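Local coordinates for B-cell lymphoma 3 protein (Homo sapiens, PDB 1K1A), which regulates NF-kappa-B target genes, activating them in the nucleus and inhibiting nuclear translocation of the p50 subunit in the cytoplasm, and is represented by its ankyrin repeat domain, at residues A70-A74 against T106-A111; A83-E88 against L117-A123; L95-D100 against L134-R138. All coordinates share one frame; numbering follows the deposited sequence.

Contact 1 of 3, residues A70-A74 against T106-A111; sequences ASPMA and TLDLEA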
loop_
_atom_site.group_PDB
_atom_site.type_symbol
_atom_site.label_atom_id
_atom_site.label_comp_id
_atom_site.label_asym_id
_atom_site.label_seq_id
_atom_site.Cartn_x
_atom_site.Cartn_y
_atom_site.Cartn_z
ATOM N N ALA A 70 10.495 18.513 4.719
ATOM C CA ALA A 70 9.402 18.218 3.783
ATOM C C ALA A 70 8.501 17.150 4.402
ATOM O O ALA A 70 8.989 16.153 4.928
ATOM C CB ALA A 70 9.941 17.748 2.445
ATOM N N SER A 71 7.192 17.345 4.305
ATOM C CA SER A 71 6.234 16.448 4.951
ATOM C C SER A 71 5.912 15.196 4.146
ATOM O O SER A 71 5.516 15.273 2.988
ATOM C CB SER A 71 4.930 17.194 5.262
ATOM O OG SER A 71 3.950 16.305 5.794
ATOM N N PRO A 72 6.066 14.039 4.781
ATOM C CA PRO A 72 5.692 12.763 4.171
ATOM C C PRO A 72 4.172 12.638 4.021
ATOM O O PRO A 72 3.716 11.755 3.306
ATOM C CB PRO A 72 6.199 11.729 5.186
ATOM C CG PRO A 72 7.164 12.463 6.034
ATOM C CD PRO A 72 6.633 13.863 6.130
ATOM N N MET A 73 3.404 13.508 4.678
ATOM C CA MET A 73 1.943 13.435 4.584
ATOM C C MET A 73 1.299 14.392 3.559
ATOM O O MET A 73 0.083 14.375 3.389
ATOM C CB MET A 73 1.285 13.622 5.960
ATOM C CG MET A 73 1.676 12.569 7.001
ATOM S SD MET A 73 1.159 10.900 6.554
ATOM C CE MET A 73 -0.635 11.049 6.727
ATOM N N ALA A 74 2.093 15.236 2.896
ATOM C CA ALA A 74 1.535 16.122 1.866
ATOM C C ALA A 74 0.867 15.262 0.797
ATOM O O ALA A 74 1.432 14.252 0.364
ATOM C CB ALA A 74 2.619 16.995 1.243
ATOM N N THR A 106 5.269 11.774 12.670
ATOM C CA THR A 106 4.870 12.607 11.534
ATOM C C THR A 106 4.343 11.790 10.347
ATOM O O THR A 106 3.686 12.324 9.469
ATOM C CB THR A 106 6.027 13.521 11.070
ATOM O OG1 THR A 106 7.068 12.730 10.486
ATOM C CG2 THR A 106 6.702 14.188 12.269
ATOM N N LEU A 107 4.650 10.501 10.316
ATOM C CA LEU A 107 4.229 9.654 9.200
ATOM C C LEU A 107 3.214 8.614 9.667
ATOM O O LEU A 107 3.469 7.890 10.618
ATOM C CB LEU A 107 5.449 8.969 8.576
ATOM C CG LEU A 107 5.342 8.436 7.146
ATOM C CD1 LEU A 107 6.735 8.206 6.549
ATOM C CD2 LEU A 107 4.527 7.162 7.091
ATOM N N ASP A 108 2.073 8.537 8.984
ATOM C CA ASP A 108 0.995 7.626 9.381
ATOM C C ASP A 108 0.718 6.652 8.256
ATOM O O ASP A 108 0.240 7.044 7.192
ATOM C CB ASP A 108 -0.276 8.429 9.686
ATOM C CG ASP A 108 -1.322 7.623 10.454
ATOM O OD1 ASP A 108 -1.295 6.361 10.421
ATOM O OD2 ASP A 108 -2.216 8.181 11.125
ATOM N N LEU A 109 1.013 5.377 8.477
ATOM C CA LEU A 109 0.820 4.383 7.413
ATOM C C LEU A 109 -0.637 4.006 7.210
ATOM O O LEU A 109 -0.973 3.243 6.296
ATOM C CB LEU A 109 1.676 3.136 7.658
ATOM C CG LEU A 109 3.196 3.346 7.567
ATOM C CD1 LEU A 109 3.946 2.102 8.046
ATOM C CD2 LEU A 109 3.635 3.732 6.155
ATOM N N GLU A 110 -1.514 4.542 8.043
ATOM C CA GLU A 110 -2.942 4.268 7.871
ATOM C C GLU A 110 -3.613 5.305 6.970
ATOM O O GLU A 110 -4.825 5.267 6.753
ATOM C CB GLU A 110 -3.641 4.168 9.224
ATOM C CG GLU A 110 -3.198 2.955 10.029
ATOM C CD GLU A 110 -2.854 1.765 9.149
ATOM O OE1 GLU A 110 -1.721 1.251 9.265
ATOM O OE2 GLU A 110 -3.709 1.333 8.343
ATOM N N ALA A 111 -2.808 6.209 6.414
ATOM C CA ALA A 111 -3.316 7.227 5.484
ATOM C C ALA A 111 -4.132 6.615 4.339
ATOM O O ALA A 111 -3.728 5.618 3.738
ATOM C CB ALA A 111 -2.153 8.058 4.916
#
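Two successive bends of the same sign, at chi2 (-63°) and chi3 (-69°), fold the Met73 side chain back on itself and lay it along the backbone of 106-111, meeting Thr106, Asp108 and Ala111 in turn. Met73 CG touches first, 3.2 Å from Thr106 O. SD comes next and takes a weak hydrogen bond from the amide of Asp108: Asp108 N to Met73 SD is 3.5 Å, and the N-H points almost straight at the sulfur (164°). The methyl CE of Met73 ends against two side chains, 3.8 Å from Ala111 CB and close to Asp108 CB; the Met73 and Asp108 side chains cross obliquely. The second apolar meeting is that of Pro72 CB with Leu107 CD1, 3.8 Å apart, between the residues whose CA atoms are nearest across the segments. Leu107 has its CG anti to the backbone N, which directs the branched end to the proline ring; it also rests on Leu99 of helix 92-101.

The two segments hold corresponding places in the ankyrin fold. Each follows a helix of one repeat, 70-74 in ANK 2 and 106-111 running out of ANK 3, and leads toward the next. Each is also shaped by a type I beta turn with a side-chain brace. Ser71 OG accepts from Met73 N at 3.1 Å, an ST turn that steadies the backbone from which the methionine springs. Asp108 OD1 forms an Asx turn by accepting from Glu110 N at 3.0 Å, met from above the carboxylate plane. Links to further layers of the stack extend the pattern: Ser71 N bonds to the Asp40 carboxylate, and Glu110 OE1 accepts from Asp141 N.

Contact 2 of 3, residues A83-E88 against L117-A123; sequences AHLACE and LTALHVA
Helices 82-88 of ANK 3 and 119-126 of ANK 4 lie side by side in the ankyrin stack, touching through His84 and Cys87 on one and Ala119, Val122 and Ala123 on the other. Their segment axes are nearly parallel, 7° apart, and approach to 8.4 Å, a spacing allowed by small residues: Cys87 SG lies 4.0 Å from Ala123 CB and also meets Ala119 CB. Val122 CG1, anti to its own backbone N (174°), reaches across to the end of helix 82-88, where it sits 3.6 Å from Glu88 N.

Both repeats carry the ankyrin TPLH signature in variant form: in ANK 3 it begins at Thr81, just before the segment, and ends at His84, and in ANK 4 it runs from Thr118 to His121. Thr118, the N-cap residue, accepts from His121 N through OG1 at 3.2 Å. His84 spans the repeats: its ring offers CE1, edge-on and near its plane, to Leu117 O at 2.9 Å, a close carbon-to-oxygen approach, while Val122 CG2 lies at the same ring's edge. With an alanine here, Leu117 O and Val122 CG2 would probably lose the ring edge that packs against them, opening a gap beside the start of helix 119-126. The His121 ring in turn meets that of His156 in helix 153-159, the planes at about 75°.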
loop_
_atom_site.group_PDB
_atom_site.type_symbol
_atom_site.label_atom_id
_atom_site.label_comp_id
_atom_site.label_asym_id
_atom_site.label_seq_id
_atom_site.Cartn_x
_atom_site.Cartn_y
_atom_site.Cartn_z
ATOM N N ALA A 83 4.443 7.667 0.910
ATOM C CA ALA A 83 4.416 6.221 1.096
ATOM C C ALA A 83 3.586 5.512 0.030
ATOM O O ALA A 83 3.998 4.465 -0.479
ATOM C CB ALA A 83 3.917 5.861 2.496
ATOM N N HIS A 84 2.414 6.073 -0.294
ATOM C CA HIS A 84 1.550 5.511 -1.331
ATOM C C HIS A 84 2.309 5.477 -2.653
ATOM O O HIS A 84 2.239 4.503 -3.404
ATOM C CB HIS A 84 0.288 6.377 -1.561
ATOM C CG HIS A 84 -0.739 6.316 -0.465
ATOM N ND1 HIS A 84 -1.689 5.314 -0.379
ATOM C CD2 HIS A 84 -1.034 7.193 0.523
ATOM C CE1 HIS A 84 -2.490 5.554 0.645
ATOM N NE2 HIS A 84 -2.117 6.689 1.208
ATOM N N LEU A 85 2.994 6.571 -2.962
ATOM C CA LEU A 85 3.701 6.680 -4.240
ATOM C C LEU A 85 4.872 5.711 -4.330
ATOM O O LEU A 85 5.129 5.145 -5.397
ATOM C CB LEU A 85 4.173 8.118 -4.490
ATOM C CG LEU A 85 3.068 9.144 -4.758
ATOM C CD1 LEU A 85 3.667 10.536 -4.873
ATOM C CD2 LEU A 85 2.297 8.785 -6.035
ATOM N N ALA A 86 5.579 5.514 -3.218
ATOM C CA ALA A 86 6.669 4.536 -3.186
ATOM C C ALA A 86 6.138 3.137 -3.483
ATOM O O ALA A 86 6.779 2.365 -4.199
ATOM C CB ALA A 86 7.410 4.566 -1.856
ATOM N N CYS A 87 4.953 2.814 -2.963
ATOM C CA CYS A 87 4.365 1.499 -3.235
ATOM C C CYS A 87 3.812 1.332 -4.672
ATOM O O CYS A 87 3.997 0.289 -5.300
ATOM C CB CYS A 87 3.323 1.125 -2.176
ATOM S SG CYS A 87 3.979 1.007 -0.503
ATOM N N GLU A 88 3.147 2.342 -5.218
ATOM C CA GLU A 88 2.684 2.183 -6.587
ATOM C C GLU A 88 3.867 2.130 -7.567
ATOM O O GLU A 88 3.754 1.572 -8.651
ATOM C CB GLU A 88 1.648 3.241 -6.977
ATOM C CG GLU A 88 2.158 4.665 -7.006
ATOM C CD GLU A 88 1.160 5.625 -7.645
ATOM O OE1 GLU A 88 0.664 5.332 -8.756
ATOM O OE2 GLU A 88 0.867 6.670 -7.034
ATOM N N LEU A 117 -7.718 3.710 -0.332
ATOM C CA LEU A 117 -6.736 2.672 -0.027
ATOM C C LEU A 117 -5.570 3.145 0.822
ATOM O O LEU A 117 -5.146 4.305 0.729
ATOM C CB LEU A 117 -6.171 2.081 -1.330
ATOM C CG LEU A 117 -7.163 1.495 -2.335
ATOM C CD1 LEU A 117 -6.428 0.993 -3.569
ATOM C CD2 LEU A 117 -7.968 0.377 -1.701
ATOM N N THR A 118 -5.040 2.232 1.638
ATOM C CA THR A 118 -3.806 2.483 2.367
ATOM C C THR A 118 -2.647 2.106 1.467
ATOM O O THR A 118 -2.846 1.496 0.419
ATOM C CB THR A 118 -3.713 1.606 3.621
ATOM O OG1 THR A 118 -3.623 0.224 3.227
ATOM C CG2 THR A 118 -4.990 1.679 4.439
ATOM N N ALA A 119 -1.439 2.465 1.892
ATOM C CA ALA A 119 -0.227 2.069 1.193
ATOM C C ALA A 119 -0.135 0.544 1.078
ATOM O O ALA A 119 0.295 0.021 0.050
ATOM C CB ALA A 119 0.986 2.622 1.901
ATOM N N LEU A 120 -0.548 -0.160 2.129
ATOM C CA LEU A 120 -0.538 -1.625 2.119
ATOM C C LEU A 120 -1.427 -2.216 1.015
ATOM O O LEU A 120 -1.034 -3.172 0.333
ATOM C CB LEU A 120 -0.919 -2.193 3.495
ATOM C CG LEU A 120 -0.910 -3.715 3.601
ATOM C CD1 LEU A 120 0.465 -4.243 3.197
ATOM C CD2 LEU A 120 -1.259 -4.161 5.012
ATOM N N HIS A 121 -2.624 -1.659 0.840
ATOM C CA HIS A 121 -3.516 -2.098 -0.240
ATOM C C HIS A 121 -2.822 -1.940 -1.589
ATOM O O HIS A 121 -2.824 -2.850 -2.407
ATOM C CB HIS A 121 -4.822 -1.292 -0.262
ATOM C CG HIS A 121 -5.746 -1.584 0.881
ATOM N ND1 HIS A 121 -6.436 -2.773 1.001
ATOM C CD2 HIS A 121 -6.126 -0.824 1.935
ATOM C CE1 HIS A 121 -7.185 -2.737 2.089
ATOM N NE2 HIS A 121 -7.007 -1.571 2.679
ATOM N N VAL A 122 -2.250 -0.762 -1.824
ATOM C CA VAL A 122 -1.521 -0.489 -3.058
ATOM C C VAL A 122 -0.376 -1.485 -3.266
ATOM O O VAL A 122 -0.231 -2.058 -4.347
ATOM C CB VAL A 122 -0.952 0.944 -3.071
ATOM C CG1 VAL A 122 -0.072 1.157 -4.292
ATOM C CG2 VAL A 122 -2.087 1.969 -3.057
ATOM N N ALA A 123 0.419 -1.707 -2.226
ATOM C CA ALA A 123 1.544 -2.627 -2.326
ATOM C C ALA A 123 1.101 -4.054 -2.683
ATOM O O ALA A 123 1.710 -4.715 -3.532
ATOM C CB ALA A 123 2.362 -2.626 -1.028
#

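Contact 3 of 3, residues L95-D100 against L134-R138; sequences LRALLD and LLLER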
loop_
_atom_site.group_PDB
_atom_site.type_symbol
_atom_site.label_atom_id
_atom_site.label_comp_id
_atom_site.label_asym_id
_atom_site.label_seq_id
_atom_site.Cartn_x
_atom_site.Cartn_y
_atom_site.Cartn_z
ATOM N N LEU A 95 10.837 3.734 -0.121
ATOM C CA LEU A 95 9.989 3.535 1.047
ATOM C C LEU A 95 10.854 3.477 2.299
ATOM O O LEU A 95 10.520 4.060 3.327
ATOM C CB LEU A 95 9.150 2.266 0.903
ATOM C CG LEU A 95 8.202 1.948 2.060
ATOM C CD1 LEU A 95 7.227 3.103 2.299
ATOM C CD2 LEU A 95 7.444 0.649 1.773
ATOM N N ARG A 96 11.973 2.766 2.204
ATOM C CA ARG A 96 12.906 2.686 3.311
ATOM C C ARG A 96 13.469 4.070 3.637
ATOM O O ARG A 96 13.571 4.446 4.795
ATOM C CB ARG A 96 14.045 1.721 2.975
ATOM C CG ARG A 96 14.930 1.379 4.162
ATOM C CD ARG A 96 15.937 0.286 3.880
ATOM N NE ARG A 96 15.307 -1.024 3.736
ATOM C CZ ARG A 96 14.966 -1.799 4.758
ATOM N NH1 ARG A 96 15.191 -1.395 6.001
ATOM N NH2 ARG A 96 14.405 -2.979 4.542
ATOM N N ALA A 97 13.833 4.831 2.612
ATOM C CA ALA A 97 14.374 6.167 2.854
ATOM C C ALA A 97 13.359 7.050 3.599
ATOM O O ALA A 97 13.720 7.792 4.510
ATOM C CB ALA A 97 14.808 6.814 1.550
ATOM N N LEU A 98 12.087 6.934 3.226
ATOM C CA LEU A 98 11.029 7.720 3.847
ATOM C C LEU A 98 10.826 7.331 5.308
ATOM O O LEU A 98 10.821 8.176 6.188
ATOM C CB LEU A 98 9.710 7.518 3.089
ATOM C CG LEU A 98 9.433 8.368 1.859
ATOM C CD1 LEU A 98 8.258 7.766 1.081
ATOM C CD2 LEU A 98 9.131 9.800 2.274
ATOM N N LEU A 99 10.661 6.036 5.552
ATOM C CA LEU A 99 10.388 5.539 6.895
ATOM C C LEU A 99 11.556 5.754 7.853
ATOM O O LEU A 99 11.341 5.953 9.044
ATOM C CB LEU A 99 9.983 4.059 6.861
ATOM C CG LEU A 99 8.760 3.686 6.006
ATOM C CD1 LEU A 99 8.513 2.203 6.090
ATOM C CD2 LEU A 99 7.511 4.456 6.421
ATOM N N ASP A 100 12.781 5.738 7.331
ATOM C CA ASP A 100 13.966 5.958 8.156
ATOM C C ASP A 100 14.207 7.452 8.434
ATOM O O ASP A 100 14.755 7.810 9.480
ATOM C CB ASP A 100 15.232 5.348 7.504
ATOM C CG ASP A 100 15.305 3.814 7.634
ATOM O OD1 ASP A 100 14.337 3.177 8.128
ATOM O OD2 ASP A 100 16.310 3.162 7.261
ATOM N N LEU A 134 8.119 -4.643 4.186
ATOM C CA LEU A 134 8.624 -3.492 4.923
ATOM C C LEU A 134 7.489 -2.722 5.607
ATOM O O LEU A 134 7.606 -2.358 6.768
ATOM C CB LEU A 134 9.417 -2.575 3.998
ATOM C CG LEU A 134 10.009 -1.313 4.612
ATOM C CD1 LEU A 134 10.935 -1.682 5.777
ATOM C CD2 LEU A 134 10.742 -0.518 3.528
ATOM N N LEU A 135 6.390 -2.479 4.890
ATOM C CA LEU A 135 5.241 -1.809 5.495
ATOM C C LEU A 135 4.795 -2.543 6.772
ATOM O O LEU A 135 4.561 -1.930 7.805
ATOM C CB LEU A 135 4.074 -1.741 4.505
ATOM C CG LEU A 135 4.245 -0.764 3.333
ATOM C CD1 LEU A 135 3.149 -0.984 2.318
ATOM C CD2 LEU A 135 4.258 0.692 3.816
ATOM N N LEU A 136 4.685 -3.862 6.681
ATOM C CA LEU A 136 4.241 -4.670 7.811
ATOM C C LEU A 136 5.229 -4.649 8.979
ATOM O O LEU A 136 4.828 -4.692 10.144
ATOM C CB LEU A 136 3.971 -6.107 7.364
ATOM C CG LEU A 136 2.796 -6.262 6.386
ATOM C CD1 LEU A 136 2.717 -7.683 5.878
ATOM C CD2 LEU A 136 1.465 -5.840 7.044
ATOM N N GLU A 137 6.518 -4.579 8.663
ATOM C CA GLU A 137 7.556 -4.548 9.692
ATOM C C GLU A 137 7.561 -3.198 10.403
ATOM O O GLU A 137 8.023 -3.081 11.544
ATOM C CB GLU A 137 8.930 -4.811 9.075
ATOM C CG GLU A 137 9.175 -6.257 8.682
ATOM C CD GLU A 137 10.486 -6.447 7.943
ATOM O OE1 GLU A 137 10.989 -5.468 7.352
ATOM O OE2 GLU A 137 11.010 -7.580 7.942
ATOM N N ARG A 138 7.042 -2.173 9.735
ATOM C CA ARG A 138 7.065 -0.831 10.315
ATOM C C ARG A 138 5.736 -0.363 10.912
ATOM O O ARG A 138 5.564 0.818 11.197
ATOM C CB ARG A 138 7.626 0.179 9.326
ATOM C CG ARG A 138 9.044 -0.147 8.866
ATOM C CD ARG A 138 10.080 -0.226 9.985
ATOM N NE ARG A 138 11.414 -0.505 9.452
ATOM C CZ ARG A 138 12.305 0.425 9.125
ATOM N NH1 ARG A 138 12.026 1.711 9.292
ATOM N NH2 ARG A 138 13.490 0.066 8.638
HETATM O O HOH W 1 12.194 -5.316 5.168
#
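Leu95, Leu99 and Arg96 of helix 92-101 meet Leu134, Leu135 and Arg138 at the end of helix 129-137, joining the second helices of ankyrin repeats ANK 3 and ANK 4 in their stacked layer.

The apolar contacts fill the inner side. Leu134 and Leu95 slide past each other in opposite directions, with Leu134 CD2 3.8 Å from Leu95 CG. Leu95 CD2 also meets Leu135 CD2 at 3.8 Å, those two side chains crossing at about a right angle. The aliphatic part of Arg138 extends this surface outward: its CG rests 3.7 Å from Leu99 CD1.

A cation-bearing layer lies over the leucines. Leu134 CD1 sits against one face of the Arg96 guanidinium, 3.9 Å from NH2. That group and the guanidinium of Arg138 are turned 71° apart, and their nearest nitrogens make no bond to each other. The Asp100 carboxylate close by probably tempers the concentration of positive charge. A water may link Arg96 NH2, weakly, to Glu137 OE1 on the neighbouring helix, but its very short approach to the carboxylate leaves this bridge tentative.

The salt bridge lies at the solvent-exposed side. Arg138 leaves the helix end bent at chi2, which swings its guanidinium beside Asp100, and the two flat groups lie almost in one plane, 8° apart. Both terminal nitrogens grip one oxygen: NH2 reaches the syn lone pair of Asp100 OD1 at 3.3 Å, whereas NH1 approaches the same OD1 nearly along its C-O axis at 3.0 Å, with an N-H...O angle of 157°.

Contact 1 joins ANK 2 to ANK 3, whereas contacts 2 and 3 join ANK 3 to ANK 4 through two successive helix layers. Their segments alternate along the chain: the first members of contacts 1, 2 and 3 come in that order, then the second members likewise, as expected where each repeat copies the path of the one before. The centres lie 11 to 12 Å apart and the contacts touch. Cys87 SG of contact 2 packs 3.6 Å from Leu135 CD1 of contact 3; Leu109 of contact 1 packs on Leu99 and Leu135; and Ala111 O stands 3.2 Å from His84 NE2. In these repeats loops and both helix layers are tied together, consistent with a continuous ankyrin stack.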